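Stage II sporulation E family protein (Thermanaerovibrio acidaminovorans, PDB 3RNR) is of unknown function but belongs to the PP2C phosphatase family and probably removes phosphate groups from phosphorylated proteins. Local coordinates at residues G8-C13 with A78-D83; C13-G18 with T205-I210; T85-S90 with E149-L154; A89-C94 with I133-G138; D93-L98 with V163-Y168. All coordinates share one frame; numbering follows the deposited sequence.

Interaction 1: residues G8-C13 with A78-D83; sequences GDKAYC and AVNLRD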
# COMPACT_ATOMS: atom_id res chain seq x y z
N GLY B 8 -7.77 9.77 -2.46
CA GLY B 8 -8.20 10.83 -3.36
C GLY B 8 -8.90 10.25 -4.59
O GLY B 8 -9.69 9.31 -4.50
N ASP B 9 -8.59 10.81 -5.74
CA ASP B 9 -9.15 10.35 -7.00
C ASP B 9 -8.27 9.28 -7.63
O ASP B 9 -8.47 8.91 -8.79
CB ASP B 9 -9.36 11.51 -7.96
CG ASP B 9 -10.46 12.46 -7.51
OD1 ASP B 9 -11.34 12.02 -6.73
OD2 ASP B 9 -10.45 13.64 -7.94
N LYS B 10 -7.24 8.84 -6.90
CA LYS B 10 -6.19 8.02 -7.50
C LYS B 10 -6.04 6.60 -6.96
O LYS B 10 -6.31 6.33 -5.79
CB LYS B 10 -4.86 8.75 -7.38
CG LYS B 10 -4.84 10.10 -8.11
CD LYS B 10 -3.47 10.74 -8.05
CE LYS B 10 -3.50 12.12 -8.68
NZ LYS B 10 -2.33 12.93 -8.27
N ALA B 11 -5.60 5.70 -7.83
CA ALA B 11 -5.12 4.39 -7.41
C ALA B 11 -3.64 4.39 -7.76
O ALA B 11 -3.26 4.79 -8.86
CB ALA B 11 -5.83 3.30 -8.16
N TYR B 12 -2.80 3.96 -6.83
CA TYR B 12 -1.35 4.08 -7.01
C TYR B 12 -0.64 2.78 -6.72
O TYR B 12 -1.20 1.89 -6.07
CB TYR B 12 -0.79 5.18 -6.10
CG TYR B 12 -0.99 4.89 -4.62
CD1 TYR B 12 -0.12 4.04 -3.93
CD2 TYR B 12 -2.05 5.44 -3.93
CE1 TYR B 12 -0.31 3.77 -2.58
CE2 TYR B 12 -2.24 5.18 -2.58
CZ TYR B 12 -1.37 4.34 -1.92
OH TYR B 12 -1.58 4.09 -0.59
N CYS B 13 0.60 2.69 -7.19
CA CYS B 13 1.44 1.53 -6.92
C CYS B 13 2.87 2.00 -6.72
O CYS B 13 3.30 2.99 -7.31
CB CYS B 13 1.38 0.53 -8.07
SG CYS B 13 1.78 1.20 -9.73
N ALA B 78 0.63 6.46 -10.54
CA ALA B 78 -0.71 6.69 -10.02
C ALA B 78 -1.63 6.91 -11.20
O ALA B 78 -1.26 7.58 -12.16
CB ALA B 78 -0.73 7.89 -9.12
N VAL B 79 -2.83 6.34 -11.13
CA VAL B 79 -3.82 6.54 -12.17
C VAL B 79 -4.95 7.37 -11.60
O VAL B 79 -5.50 7.02 -10.56
CB VAL B 79 -4.37 5.21 -12.68
CG1 VAL B 79 -5.52 5.44 -13.68
CG2 VAL B 79 -3.25 4.38 -13.31
N ASN B 80 -5.30 8.46 -12.26
CA ASN B 80 -6.40 9.27 -11.79
C ASN B 80 -7.69 8.59 -12.23
O ASN B 80 -7.92 8.42 -13.43
CB ASN B 80 -6.31 10.69 -12.36
CG ASN B 80 -7.40 11.60 -11.83
OD1 ASN B 80 -8.58 11.28 -11.89
ND2 ASN B 80 -7.00 12.74 -11.29
N LEU B 81 -8.51 8.21 -11.26
CA LEU B 81 -9.71 7.42 -11.54
C LEU B 81 -10.82 8.25 -12.18
O LEU B 81 -11.73 7.71 -12.81
CB LEU B 81 -10.22 6.76 -10.26
CG LEU B 81 -9.25 5.79 -9.59
CD1 LEU B 81 -9.79 5.27 -8.27
CD2 LEU B 81 -8.92 4.64 -10.53
N ARG B 82 -10.76 9.56 -11.98
CA ARG B 82 -11.78 10.42 -12.56
C ARG B 82 -11.61 10.57 -14.08
O ARG B 82 -12.57 10.40 -14.83
CB ARG B 82 -11.78 11.80 -11.90
CG ARG B 82 -12.89 12.70 -12.40
CD ARG B 82 -12.81 14.09 -11.79
NE ARG B 82 -12.77 14.03 -10.33
CZ ARG B 82 -12.79 15.11 -9.55
NH1 ARG B 82 -12.87 16.32 -10.08
NH2 ARG B 82 -12.74 14.96 -8.23
N ASP B 83 -10.42 10.97 -14.50
CA ASP B 83 -10.12 11.15 -15.93
C ASP B 83 -9.33 10.04 -16.66
O ASP B 83 -9.06 10.16 -17.86
CB ASP B 83 -9.53 12.52 -16.21
CG ASP B 83 -8.20 12.72 -15.54
OD1 ASP B 83 -7.57 11.71 -15.16
OD2 ASP B 83 -7.77 13.89 -15.42
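Asp9, in the turn that leads into strand 10-18, loses more surface to residues 78-83 than any other residue here, and it engages them with both backbone and carboxylate. Its carbonyl O accepts from Leu81 N at 2.6 Å, nearly along the C=O axis. Its side chain, CG beside the backbone N, brings OD2 to 2.7 Å from Arg82 NH2 in a salt bridge. The two flat groups cross obliquely, planes 57° apart, so one oxygen meets one nitrogen; Arg82 bends back at chi3 (-53°) to get there and is poorly ordered. Asn80 OD1 holds the turn after strand 72-80, accepting from Arg82 N (an Asx turn) and also from Asp83 N. Ala78 and Lys10 lie on one face of the antiparallel sheet. Ala78 CB abuts Tyr12 CB at 4.1 Å, and the extended Lys10 chain passes over it, CD to Ala78 CB 4.1 Å, before NZ bonds Gly43 O. On the other face Ala11 CB meets Leu81 CD2. Ala11 and Val79 form the hydrogen-bonded pair, Ala11 N to Val79 O 3.0 Å and Val79 N to Ala11 O 2.8 Å. Gly8 O is bonded to His172 of the second subunit. Straight backbone bonds thus fix the register of strands 10-18 and 72-80, while the single-point, partly mobile ion pair probably adds only a modest electrostatic tie at this end of the two strands.

Interaction 2: residues C13-G18 with T205-I210; sequences CVVVDG and TLALVI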
# COMPACT_ATOMS: atom_id res chain seq x y z
N CYS B 13 0.60 2.69 -7.19
CA CYS B 13 1.44 1.53 -6.92
C CYS B 13 2.87 2.00 -6.72
O CYS B 13 3.30 2.99 -7.31
CB CYS B 13 1.38 0.53 -8.07
SG CYS B 13 1.78 1.20 -9.73
N VAL B 14 3.61 1.29 -5.88
CA VAL B 14 4.99 1.67 -5.63
C VAL B 14 5.81 0.43 -5.30
O VAL B 14 5.31 -0.51 -4.67
CB VAL B 14 5.09 2.75 -4.51
CG1 VAL B 14 4.28 2.36 -3.30
CG2 VAL B 14 6.56 2.99 -4.12
N VAL B 15 7.06 0.41 -5.75
CA VAL B 15 8.04 -0.56 -5.29
C VAL B 15 9.25 0.20 -4.80
O VAL B 15 9.64 1.22 -5.39
CB VAL B 15 8.46 -1.56 -6.41
CG1 VAL B 15 7.28 -2.48 -6.78
CG2 VAL B 15 8.98 -0.80 -7.67
N VAL B 16 9.86 -0.30 -3.74
CA VAL B 16 11.05 0.31 -3.15
C VAL B 16 12.03 -0.79 -2.76
O VAL B 16 11.63 -1.79 -2.18
CB VAL B 16 10.70 1.08 -1.86
CG1 VAL B 16 11.95 1.71 -1.29
CG2 VAL B 16 9.66 2.18 -2.13
N ASP B 17 13.31 -0.61 -3.08
CA ASP B 17 14.32 -1.54 -2.55
C ASP B 17 15.57 -0.88 -2.02
O ASP B 17 16.12 0.02 -2.65
CB ASP B 17 14.67 -2.62 -3.58
CG ASP B 17 13.95 -3.93 -3.30
OD1 ASP B 17 13.13 -4.36 -4.15
OD2 ASP B 17 14.19 -4.50 -2.23
N GLY B 18 16.03 -1.32 -0.85
CA GLY B 18 17.24 -0.76 -0.29
C GLY B 18 18.42 -1.09 -1.18
O GLY B 18 18.37 -2.08 -1.92
N THR B 205 10.05 -7.92 -7.57
CA THR B 205 8.95 -7.38 -6.77
C THR B 205 8.09 -6.54 -7.70
O THR B 205 8.62 -5.73 -8.47
CB THR B 205 9.48 -6.54 -5.57
OG1 THR B 205 10.18 -7.41 -4.67
CG2 THR B 205 8.34 -5.89 -4.82
N LEU B 206 6.77 -6.73 -7.63
CA LEU B 206 5.85 -6.15 -8.61
C LEU B 206 4.70 -5.46 -7.93
O LEU B 206 4.20 -5.94 -6.90
CB LEU B 206 5.27 -7.25 -9.52
CG LEU B 206 6.20 -8.11 -10.37
CD1 LEU B 206 5.38 -9.12 -11.16
CD2 LEU B 206 7.05 -7.24 -11.30
N ALA B 207 4.26 -4.35 -8.50
CA ALA B 207 3.03 -3.71 -8.08
C ALA B 207 2.38 -3.12 -9.32
O ALA B 207 3.06 -2.67 -10.25
CB ALA B 207 3.28 -2.62 -7.05
N LEU B 208 1.05 -3.14 -9.36
CA LEU B 208 0.38 -2.69 -10.56
C LEU B 208 -0.97 -2.05 -10.30
O LEU B 208 -1.62 -2.33 -9.30
CB LEU B 208 0.24 -3.84 -11.55
CG LEU B 208 -0.57 -5.02 -11.07
CD1 LEU B 208 -1.98 -4.94 -11.64
CD2 LEU B 208 0.12 -6.31 -11.52
N VAL B 209 -1.39 -1.20 -11.22
CA VAL B 209 -2.72 -0.62 -11.20
C VAL B 209 -3.41 -0.86 -12.53
O VAL B 209 -2.79 -0.72 -13.54
CB VAL B 209 -2.71 0.86 -10.93
CG1 VAL B 209 -4.13 1.41 -10.93
CG2 VAL B 209 -2.01 1.17 -9.66
N ILE B 210 -4.67 -1.25 -12.51
CA ILE B 210 -5.49 -1.37 -13.70
C ILE B 210 -6.69 -0.45 -13.56
O ILE B 210 -7.35 -0.47 -12.56
CB ILE B 210 -6.05 -2.76 -13.89
CG1 ILE B 210 -4.96 -3.81 -13.83
CG2 ILE B 210 -6.79 -2.87 -15.18
CD1 ILE B 210 -4.01 -3.72 -14.86
O HOH W 1 11.36 -5.91 -2.40
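Strands 13-18 and 205-210 belong to different sheets and face each other across the core of the sandwich, running nearly antiparallel (168°) with axes 5.9 Å apart at closest. No direct hydrogen bond joins them. The tight part is apolar. Cys13 carries SG in the crowded position between its backbone N and carbonyl carbon (chi1 55°), which sets SG against Val209 CG2 at 3.8 Å and leaves CB to touch Ala207 CB, also at 3.8 Å. The small Ala207 methyl sits between Cys13 and Val15, whose CG1 reaches Ala207 CB at 4.0 Å and continues alongside Thr205 CG2 at 4.1 Å. Val162 of strand 159-164 packs beside both Cys13 and Val15. Toward the other end the strands part and the contact turns polar and looser: Asp17 OD1 and Thr205 OG1 stand 4.3 Å apart, with a water between them that donates to Asp17 OD1 at 2.9 Å and to Thr205 OG1 at 3.0 Å. Ser164 OG and Arg169 NE also hold Asp17 OD1, and Arg169 NH1 bonds Thr205 OG1. A glycerol is bonded to Asp17 OD2 and Gly18 N. Asp17 and Gly18 are the Asp-Gly pair whose aspartate binds metal in PP2C relatives; no metal is modelled here, and the hydrated, arginine-compensated carboxylate at the polar end of an apolar contact is consistent with a preformed metal-binding group, probably kept ionised.

Interaction 3: residues T85-S90 with E149-L154; sequences TLEWAS and EAPLPL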
# COMPACT_ATOMS: atom_id res chain seq x y z
N THR B 85 -6.13 9.25 -16.32
CA THR B 85 -4.77 9.62 -16.71
C THR B 85 -3.71 9.05 -15.77
O THR B 85 -3.93 8.93 -14.57
CB THR B 85 -4.57 11.14 -16.78
OG1 THR B 85 -4.93 11.72 -15.53
CG2 THR B 85 -5.43 11.74 -17.91
N LEU B 86 -2.57 8.69 -16.35
CA LEU B 86 -1.48 8.05 -15.66
C LEU B 86 -0.28 8.98 -15.49
O LEU B 86 0.12 9.66 -16.44
CB LEU B 86 -1.03 6.84 -16.48
CG LEU B 86 0.27 6.14 -16.09
CD1 LEU B 86 0.11 5.46 -14.74
CD2 LEU B 86 0.66 5.13 -17.15
N GLU B 87 0.30 8.99 -14.29
CA GLU B 87 1.61 9.62 -14.08
C GLU B 87 2.54 8.61 -13.41
O GLU B 87 2.07 7.66 -12.77
CB GLU B 87 1.49 10.86 -13.19
CG GLU B 87 0.67 12.00 -13.82
CD GLU B 87 0.87 13.29 -13.07
OE1 GLU B 87 0.50 13.38 -11.88
OE2 GLU B 87 1.45 14.21 -13.67
N TRP B 88 3.85 8.82 -13.53
CA TRP B 88 4.79 7.89 -12.92
C TRP B 88 6.12 8.57 -12.65
O TRP B 88 6.41 9.65 -13.20
CB TRP B 88 5.00 6.64 -13.80
CG TRP B 88 5.44 6.97 -15.20
CD1 TRP B 88 4.64 7.13 -16.30
CD2 TRP B 88 6.79 7.18 -15.65
NE1 TRP B 88 5.41 7.45 -17.40
CE2 TRP B 88 6.73 7.50 -17.03
CE3 TRP B 88 8.04 7.16 -15.02
CZ2 TRP B 88 7.87 7.77 -17.79
CZ3 TRP B 88 9.18 7.44 -15.77
CH2 TRP B 88 9.08 7.74 -17.14
N ALA B 89 6.93 7.97 -11.78
CA ALA B 89 8.27 8.48 -11.53
C ALA B 89 9.15 7.34 -11.03
O ALA B 89 8.66 6.39 -10.42
CB ALA B 89 8.24 9.63 -10.54
N SER B 90 10.45 7.44 -11.28
CA SER B 90 11.36 6.40 -10.80
C SER B 90 12.76 6.94 -10.59
O SER B 90 13.16 7.92 -11.22
CB SER B 90 11.36 5.18 -11.73
OG SER B 90 12.01 5.45 -12.95
N GLU B 149 5.62 13.01 -18.46
CA GLU B 149 5.53 14.44 -18.63
C GLU B 149 4.07 14.85 -18.70
O GLU B 149 3.44 14.97 -17.66
CB GLU B 149 6.26 14.80 -19.92
CG GLU B 149 7.76 14.73 -19.79
CD GLU B 149 8.29 15.84 -18.91
OE1 GLU B 149 7.63 16.90 -18.81
OE2 GLU B 149 9.37 15.65 -18.30
N ALA B 150 3.45 14.79 -19.88
CA ALA B 150 2.01 15.02 -19.93
C ALA B 150 1.38 13.73 -19.44
O ALA B 150 1.80 12.66 -19.85
CB ALA B 150 1.53 15.35 -21.35
N PRO B 151 0.38 13.81 -18.56
CA PRO B 151 -0.26 12.57 -18.08
C PRO B 151 -0.77 11.72 -19.24
O PRO B 151 -1.30 12.25 -20.21
CB PRO B 151 -1.42 13.09 -17.23
CG PRO B 151 -0.93 14.42 -16.74
CD PRO B 151 -0.19 15.00 -17.91
N LEU B 152 -0.62 10.40 -19.15
CA LEU B 152 -1.00 9.51 -20.25
C LEU B 152 -2.45 9.03 -20.09
O LEU B 152 -2.80 8.47 -19.05
CB LEU B 152 -0.09 8.28 -20.28
CG LEU B 152 1.42 8.40 -20.54
CD1 LEU B 152 2.11 9.33 -19.55
CD2 LEU B 152 2.06 7.02 -20.49
N PRO B 153 -3.29 9.27 -21.10
CA PRO B 153 -4.69 8.82 -21.04
C PRO B 153 -4.81 7.30 -21.09
O PRO B 153 -4.21 6.67 -21.95
CB PRO B 153 -5.32 9.41 -22.32
CG PRO B 153 -4.36 10.44 -22.79
CD PRO B 153 -3.00 10.00 -22.35
N LEU B 154 -5.60 6.71 -20.20
CA LEU B 154 -5.79 5.26 -20.23
C LEU B 154 -7.25 4.96 -20.45
O LEU B 154 -8.10 5.78 -20.13
CB LEU B 154 -5.35 4.62 -18.90
CG LEU B 154 -3.89 4.70 -18.43
CD1 LEU B 154 -3.73 3.88 -17.16
CD2 LEU B 154 -2.93 4.23 -19.50
O HOH W 2 3.31 13.62 -15.40
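Leu86 and Leu152 form an antiparallel hydrogen-bonded pair. Leu86 N donates to Leu152 O at 2.7 Å from 26° above the carbonyl plane, whereas Leu152 N reaches a lone pair of Leu86 O, in plane, at 2.9 Å. Prolines 151 and 153, which have no N-H to offer, flank this bridge, and the ladder is eked out by CA-H...O contacts from Thr85 CA to Leu152 O (3.3 Å) and from Pro151 CA to Leu86 O (3.4 Å). Apolar contacts divide between the two faces. On one, Leu86 and Leu152 lie side by side, CD2 to CD2 4.1 Å, and Leu154 CD1 comes against Leu86 CB. On the other, Pro151 CB rests beside Thr85 CB at 3.7 Å and its CG lies along the extended Glu87 chain. The solvent-mediated link starts there: a water donates to Glu87 OE2 and to Glu149 O, each at 2.6 Å, bridging to the irregular break within strand 146-153. Thr85 OG1 turns instead to Asp83 OD1 and to a glycerol. In the fold, residues 149-154 end strand 146-153, an outermost strand of the five-stranded antiparallel sheet. Strand 72-80 lies on the far side of strand 85-91, with Val79 touching Leu86, and Leu98 of strand 95-100 in the second sheet packs against both Leu86 and Leu154.

Interaction 4: residues A89-C94 with I133-G138; sequences ASVGDC and ITSFIG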
# COMPACT_ATOMS: atom_id res chain seq x y z
N ALA B 89 6.93 7.97 -11.78
CA ALA B 89 8.27 8.48 -11.53
C ALA B 89 9.15 7.34 -11.03
O ALA B 89 8.66 6.39 -10.42
CB ALA B 89 8.24 9.63 -10.54
N SER B 90 10.45 7.44 -11.28
CA SER B 90 11.36 6.40 -10.80
C SER B 90 12.76 6.94 -10.59
O SER B 90 13.16 7.92 -11.22
CB SER B 90 11.36 5.18 -11.73
OG SER B 90 12.01 5.45 -12.95
N VAL B 91 13.48 6.31 -9.68
CA VAL B 91 14.85 6.70 -9.41
C VAL B 91 15.68 5.44 -9.22
O VAL B 91 15.35 4.59 -8.38
CB VAL B 91 14.96 7.58 -8.14
CG1 VAL B 91 16.41 7.89 -7.81
CG2 VAL B 91 14.16 8.89 -8.30
N GLY B 92 16.79 5.35 -9.93
CA GLY B 92 17.57 4.13 -9.90
C GLY B 92 17.20 3.11 -10.96
O GLY B 92 17.01 3.46 -12.13
N ASP B 93 17.29 1.84 -10.60
CA ASP B 93 17.07 0.75 -11.55
C ASP B 93 15.69 0.09 -11.50
O ASP B 93 15.49 -0.94 -12.14
CB ASP B 93 18.18 -0.30 -11.43
CG ASP B 93 18.18 -0.96 -10.08
OD1 ASP B 93 17.56 -0.40 -9.18
OD2 ASP B 93 18.79 -2.04 -9.93
N CYS B 94 14.78 0.60 -10.68
CA CYS B 94 13.39 0.13 -10.75
C CYS B 94 12.78 0.61 -12.06
O CYS B 94 13.22 1.60 -12.62
CB CYS B 94 12.58 0.63 -9.57
SG CYS B 94 13.07 -0.07 -8.00
N ILE B 133 24.75 2.35 -10.04
CA ILE B 133 23.64 3.31 -9.93
C ILE B 133 24.12 4.74 -9.77
O ILE B 133 24.98 5.03 -8.93
CB ILE B 133 22.76 2.99 -8.72
CG1 ILE B 133 22.22 1.57 -8.83
CG2 ILE B 133 21.60 4.02 -8.62
CD1 ILE B 133 21.47 1.34 -10.07
N THR B 134 23.64 5.62 -10.63
CA THR B 134 23.98 7.04 -10.55
C THR B 134 22.97 7.97 -9.86
O THR B 134 23.26 9.14 -9.61
CB THR B 134 24.26 7.59 -11.94
OG1 THR B 134 23.08 7.42 -12.73
CG2 THR B 134 25.39 6.79 -12.57
N SER B 135 21.77 7.46 -9.59
CA SER B 135 20.75 8.25 -8.90
C SER B 135 19.96 7.31 -7.99
O SER B 135 19.55 6.25 -8.43
CB SER B 135 19.83 8.95 -9.90
OG SER B 135 19.02 9.91 -9.23
N PHE B 136 19.77 7.69 -6.73
CA PHE B 136 19.05 6.84 -5.77
C PHE B 136 18.46 7.72 -4.69
O PHE B 136 18.90 8.87 -4.51
CB PHE B 136 19.97 5.76 -5.16
CG PHE B 136 21.13 6.31 -4.37
CD1 PHE B 136 21.01 6.57 -3.01
CD2 PHE B 136 22.36 6.55 -4.98
CE1 PHE B 136 22.09 7.08 -2.26
CE2 PHE B 136 23.45 7.06 -4.25
CZ PHE B 136 23.31 7.33 -2.89
N ILE B 137 17.47 7.20 -3.98
CA ILE B 137 16.82 7.94 -2.92
C ILE B 137 17.78 7.93 -1.75
O ILE B 137 18.15 6.86 -1.24
CB ILE B 137 15.48 7.27 -2.49
CG1 ILE B 137 14.56 7.06 -3.70
CG2 ILE B 137 14.78 8.10 -1.42
CD1 ILE B 137 14.16 8.39 -4.39
N GLY B 138 18.15 9.12 -1.29
CA GLY B 138 19.19 9.28 -0.29
C GLY B 138 20.50 9.84 -0.84
O GLY B 138 21.45 10.09 -0.10
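Val91, the last residue of strand 85-91, gives up more surface than any other residue of this contact. Its CG1, anti to the backbone N (chi1 176°), presses against the backbone of the loop, 3.5 Å from Phe136 CA, and lies 3.6 Å from Ser135 OG. Its other branch meets Ile137 at about a right angle, with Ile137 CD1 3.9 Å from Val91 CB and equally near CG2. Gly92 follows with its CA 3.3 Å from Ser135 O. At phi 91° a CB would be jammed against the carbonyl O of Val91, and Ser135 O lies close by on the loop side. Ile133 completes the first shell, its CD1 crossing Asp93 CB at about a right angle at 3.9 Å. Second-shell groups hold these pieces in place. Gly92 N, although close to Ser135 O, is bonded instead to His111 ND1, and the His111 backbone pairs with both Gly92 and Thr134. Ser135 OG swings anti to its backbone N (chi1 -169°) and bonds Glu144 O, while Asp93 directs its OD1 to Tyr168 OH. Val50 and Val57 of helix 46-63 cover Val91 and Ile137, respectively. Residues 91-95 match the Val-Gly-Asp-x-Arg signature of PP2C phosphatases. Across these segments contact is by van der Waals fit alone, without a hydrogen bond, and Asp93 N is buried with no partner in the model. The turn at Gly92 is probably held against the loop by shape, and by His111.

Interaction 5: residues D93-L98 with V163-Y168; sequences DCRVYL and VSDGVY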
# COMPACT_ATOMS: atom_id res chain seq x y z
N ASP B 93 17.29 1.84 -10.60
CA ASP B 93 17.07 0.75 -11.55
C ASP B 93 15.69 0.09 -11.50
O ASP B 93 15.49 -0.94 -12.14
CB ASP B 93 18.18 -0.30 -11.43
CG ASP B 93 18.18 -0.96 -10.08
OD1 ASP B 93 17.56 -0.40 -9.18
OD2 ASP B 93 18.79 -2.04 -9.93
N CYS B 94 14.78 0.60 -10.68
CA CYS B 94 13.39 0.13 -10.75
C CYS B 94 12.78 0.61 -12.06
O CYS B 94 13.22 1.60 -12.62
CB CYS B 94 12.58 0.63 -9.57
SG CYS B 94 13.07 -0.07 -8.00
N ARG B 95 11.76 -0.10 -12.56
CA ARG B 95 11.27 0.20 -13.90
C ARG B 95 9.76 0.40 -13.94
O ARG B 95 9.02 -0.17 -13.14
CB ARG B 95 11.68 -0.91 -14.89
CG ARG B 95 13.19 -1.09 -14.98
CD ARG B 95 13.61 -2.10 -16.05
NE ARG B 95 13.11 -3.46 -15.85
CZ ARG B 95 13.56 -4.33 -14.95
NH1 ARG B 95 14.51 -3.97 -14.09
NH2 ARG B 95 13.05 -5.55 -14.89
N VAL B 96 9.31 1.23 -14.88
CA VAL B 96 7.89 1.49 -15.09
C VAL B 96 7.46 1.03 -16.49
O VAL B 96 8.08 1.42 -17.48
CB VAL B 96 7.56 2.98 -14.95
CG1 VAL B 96 6.03 3.19 -15.03
CG2 VAL B 96 8.14 3.54 -13.64
N TYR B 97 6.41 0.22 -16.55
CA TYR B 97 5.84 -0.27 -17.81
C TYR B 97 4.38 0.12 -17.97
O TYR B 97 3.60 0.04 -17.03
CB TYR B 97 5.92 -1.80 -17.88
CG TYR B 97 7.35 -2.31 -17.93
CD1 TYR B 97 7.98 -2.54 -19.15
CD2 TYR B 97 8.07 -2.51 -16.76
CE1 TYR B 97 9.30 -2.99 -19.20
CE2 TYR B 97 9.39 -2.95 -16.80
CZ TYR B 97 10.00 -3.18 -18.03
OH TYR B 97 11.30 -3.62 -18.06
N LEU B 98 4.01 0.52 -19.19
CA LEU B 98 2.61 0.70 -19.54
C LEU B 98 2.00 -0.64 -19.93
O LEU B 98 2.58 -1.38 -20.73
CB LEU B 98 2.52 1.65 -20.75
CG LEU B 98 1.11 1.90 -21.28
CD1 LEU B 98 0.31 2.71 -20.26
CD2 LEU B 98 1.18 2.65 -22.63
N VAL B 163 8.35 -2.31 -11.22
CA VAL B 163 9.16 -3.51 -11.01
C VAL B 163 10.47 -3.17 -10.31
O VAL B 163 11.15 -2.24 -10.73
CB VAL B 163 9.60 -4.09 -12.37
CG1 VAL B 163 10.27 -5.44 -12.17
CG2 VAL B 163 8.43 -4.20 -13.30
N SER B 164 10.80 -3.91 -9.25
CA SER B 164 12.14 -3.88 -8.66
C SER B 164 12.72 -5.28 -8.68
O SER B 164 12.19 -6.19 -8.05
CB SER B 164 12.06 -3.39 -7.21
OG SER B 164 13.31 -3.50 -6.56
N ASP B 165 13.67 -5.48 -9.56
CA ASP B 165 14.49 -6.69 -9.66
C ASP B 165 15.99 -6.73 -9.36
O ASP B 165 16.65 -7.65 -9.85
CB ASP B 165 14.07 -7.59 -10.82
CG ASP B 165 14.36 -6.99 -12.14
OD1 ASP B 165 14.97 -5.90 -12.15
OD2 ASP B 165 13.99 -7.61 -13.15
N GLY B 166 16.58 -5.65 -8.85
CA GLY B 166 18.04 -5.55 -8.77
C GLY B 166 18.71 -6.70 -8.05
O GLY B 166 18.16 -7.28 -7.13
N VAL B 167 19.93 -7.03 -8.46
CA VAL B 167 20.65 -8.15 -7.85
C VAL B 167 21.02 -7.84 -6.40
O VAL B 167 21.20 -8.76 -5.59
CB VAL B 167 21.92 -8.50 -8.67
CG1 VAL B 167 22.89 -7.33 -8.66
CG2 VAL B 167 22.58 -9.76 -8.12
N TYR B 168 21.13 -6.55 -6.09
CA TYR B 168 21.58 -6.06 -4.79
C TYR B 168 20.55 -6.24 -3.66
O TYR B 168 20.84 -5.93 -2.51
CB TYR B 168 21.96 -4.57 -4.90
CG TYR B 168 20.85 -3.69 -5.44
CD1 TYR B 168 19.78 -3.31 -4.62
CD2 TYR B 168 20.85 -3.25 -6.76
CE1 TYR B 168 18.74 -2.51 -5.12
CE2 TYR B 168 19.81 -2.45 -7.26
CZ TYR B 168 18.77 -2.09 -6.43
OH TYR B 168 17.75 -1.30 -6.91
O HOH W 3 15.23 -3.13 -10.39
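Arg95 and Asp165 cross at about a right angle, guanidinium and carboxylate planes 39° apart. The grip is end-on and bidentate: NH1 donates to OD1 of Asp165 at 2.8 Å and NH2 to its OD2 at 2.9 Å. Both oxygens lie near the guanidinium plane but are met from above the carboxylate. The bend at chi3 (-61°) turns NE toward Tyr97 OH, which accepts at 2.9 Å, also in plane; these three bonds, with a further one from NH2 to Pro199 O, fix the guanidinium's rotation. In the backbone, Arg95 N donates to Val163 O at 2.9 Å and Val163 N to Arg95 O at 3.0 Å; Val163 CG2 leans obliquely on Tyr97 CE2 at 3.8 Å. Asp93 and the poorly ordered Tyr168 meet tip to tip, planes 26° apart, the hydroxyl using the syn lone pair of Asp93 OD1 in a bond modelled as very short. A water donates to Asp93 O (2.8 Å) and accepts from Asp165 N. Gln201 N also bonds Asp165 OD2. Asp165 and Gly166 form the second Asp-Gly motif, whose aspartate binds metal in PP2C relatives; in this metal-free model Arg95 pairs with the carboxylate, probably stabilising its ionised form.

In the fold
From the N terminus, interaction 1 closes the first loop, joining strands 10-18 and 72-80 around two helices; interaction 3 follows in series, adding strand 146-153 beyond 85-91 in the same sheet. Interaction 4 starts where 3 does, sharing Ala89 and Ser90, and brings the loop after helix 113-119 to the strand's end. Interaction 5 shares Asp93 and Cys94 with it, just before strand 95-100 of the second sheet, and crosses interaction 3. Interaction 2 spans nearly the whole chain, crosses interaction 1, with which it shares Cys13, and encloses 3 to 5. It packs the two sheets face to face, and strand 205-210 neighbours 159-164, placing interaction 5 against it with both Asp-Gly motifs at the same end.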